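Local coordinates for protein transcription termination factor FttA (Pyrococcus horikoshii, PDB 3AF6) that probably terminates transcription by cleaving nascent RNA at the exit channel of RNA polymerase, as a zinc-dependent nuclease of the metallo-beta-lactamase superfamily, at residues 600-603 with 604-608. Numbering follows the deposited sequence.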
loop_
_atom_site.group_PDB
_atom_site.type_symbol
_atom_site.label_atom_id
_atom_site.label_comp_id
_atom_site.label_asym_id
_atom_site.label_seq_id
_atom_site.Cartn_x
_atom_site.Cartn_y
_atom_site.Cartn_z
ATOM N N LEU A 600 9.680 -9.561 16.426
ATOM C CA LEU A 600 8.341 -10.119 16.511
ATOM C C LEU A 600 8.000 -10.413 17.969
ATOM O O LEU A 600 6.940 -10.029 18.450
ATOM C CB LEU A 600 8.223 -11.391 15.660
ATOM C CG LEU A 600 8.381 -11.275 14.130
ATOM C CD1 LEU A 600 8.484 -12.676 13.547
ATOM C CD2 LEU A 600 7.219 -10.512 13.493
ATOM N N MET A 601 8.903 -11.076 18.681
ATOM C CA MET A 601 8.638 -11.388 20.074
ATOM C C MET A 601 8.448 -10.090 20.837
ATOM O O MET A 601 7.514 -9.952 21.635
ATOM C CB MET A 601 9.789 -12.190 20.682
ATOM C CG MET A 601 9.925 -13.626 20.159
ATOM S SD MET A 601 8.550 -14.772 20.577
ATOM C CE MET A 601 8.927 -15.195 22.278
ATOM N N ASN A 602 9.319 -9.126 20.571
ATOM C CA ASN A 602 9.245 -7.842 21.256
ATOM C C ASN A 602 7.953 -7.096 20.948
ATOM O O ASN A 602 7.480 -6.306 21.759
ATOM C CB ASN A 602 10.452 -6.977 20.890
ATOM C CG ASN A 602 10.424 -5.623 21.570
ATOM O OD1 ASN A 602 10.603 -4.592 20.925
ATOM N ND2 ASN A 602 10.197 -5.617 22.876
ATOM N N TYR A 603 7.375 -7.339 19.777
ATOM C CA TYR A 603 6.126 -6.672 19.424
ATOM C C TYR A 603 5.012 -7.222 20.301
ATOM O O TYR A 603 4.082 -6.501 20.674
ATOM C CB TYR A 603 5.757 -6.907 17.951
ATOM C CG TYR A 603 4.515 -6.148 17.532
ATOM C CD1 TYR A 603 4.567 -4.772 17.279
ATOM C CD2 TYR A 603 3.270 -6.774 17.502
ATOM C CE1 TYR A 603 3.405 -4.036 17.015
ATOM C CE2 TYR A 603 2.110 -6.055 17.246
ATOM C CZ TYR A 603 2.185 -4.686 17.004
ATOM O OH TYR A 603 1.037 -3.970 16.760
ATOM N N VAL A 604 5.101 -8.509 20.623
ATOM C CA VAL A 604 4.085 -9.138 21.449
ATOM C C VAL A 604 4.199 -8.555 22.846
ATOM O O VAL A 604 3.203 -8.135 23.440
ATOM C CB VAL A 604 4.267 -10.674 21.500
ATOM C CG1 VAL A 604 3.152 -11.305 22.326
ATOM C CG2 VAL A 604 4.260 -11.243 20.084
ATOM N N ALA A 605 5.422 -8.518 23.361
ATOM C CA ALA A 605 5.685 -7.966 24.693
ATOM C C ALA A 605 5.111 -6.550 24.849
ATOM O O ALA A 605 4.438 -6.254 25.838
ATOM C CB ALA A 605 7.186 -7.954 24.960
ATOM N N LYS A 606 5.360 -5.695 23.864
ATOM C CA LYS A 606 4.890 -4.314 23.907
ATOM C C LYS A 606 3.454 -4.044 23.447
ATOM O O LYS A 606 2.856 -3.061 23.877
ATOM C CB LYS A 606 5.808 -3.418 23.071
ATOM C CG LYS A 606 7.285 -3.488 23.407
ATOM C CD LYS A 606 7.672 -2.467 24.468
ATOM C CE LYS A 606 9.187 -2.268 24.519
ATOM N NZ LYS A 606 9.923 -3.550 24.753
ATOM N N VAL A 607 2.888 -4.873 22.575
ATOM C CA VAL A 607 1.538 -4.574 22.105
ATOM C C VAL A 607 0.562 -4.365 23.261
ATOM O O VAL A 607 0.612 -5.063 24.279
ATOM C CB VAL A 607 1.010 -5.651 21.131
ATOM C CG1 VAL A 607 0.898 -6.984 21.816
ATOM C CG2 VAL A 607 -0.316 -5.212 20.568
ATOM N N ARG A 608 -0.331 -3.394 23.088
ATOM C CA ARG A 608 -1.293 -3.039 24.125
ATOM C C ARG A 608 -2.635 -2.607 23.523
ATOM O O ARG A 608 -2.670 -1.826 22.559
ATOM C CB ARG A 608 -0.705 -1.879 24.944
ATOM C CG ARG A 608 -0.984 -1.903 26.413
ATOM C CD ARG A 608 -0.369 -3.122 27.073
ATOM N NE ARG A 608 1.080 -3.190 26.928
ATOM C CZ ARG A 608 1.827 -4.136 27.492
ATOM N NH1 ARG A 608 1.253 -5.077 28.229
ATOM N NH2 ARG A 608 3.141 -4.148 27.328
#
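Tyr603 and Val607 meet one turn apart at the C-terminal end of helix 597-606, and the tyrosine can be followed outward from its backbone. Its CB lies 3.2 Å from Val604 N. Because chi1 is -176°, CG lies opposite the backbone N and beside the carbonyl carbon, which swings the ring outward, with CE2 near Val607. There CE2 makes the apolar contact, 4.1 Å from CB of Val607, with the two side chains inclined to each other. At the tip, OH is hydrogen-bonded to the carbonyl oxygen of Asn380, while Phe370 meets the ring edge-to-face and Phe368 packs at an inclined angle.

The backbone adds a bond from Val607 N to Tyr603 O at 2.8 Å, with an N-H...O angle of 143°. The chain stops being helical at Val607 and turns extended. In the preceding turn, Ala605 N reaches Met601 O at 3.1 Å, nearly straight at 168° and in the carbonyl plane, and Lys606 N reaches Asn602 O at 3.0 Å. Val604 N is forked, donating to Leu600 O and weakly to Met601 O. Val604, on the buried side, rests CG2 3.4 Å from Leu600 O and touches Ile631 and Phe635 of helix 621-635.

The helix lies in what is predicted to be the C-terminal part of the metallo-beta-lactamase domain and packs on strand 388-392, with Leu600 about 8 Å from the zinc ligand Asp367, side chain to side chain. Chemically, the carbon flank of the Tyr603 phenol ring meets the branched side chain of Val607, while its buried OH is satisfied by Asn380 O, tying the helix end to the Asn380 loop.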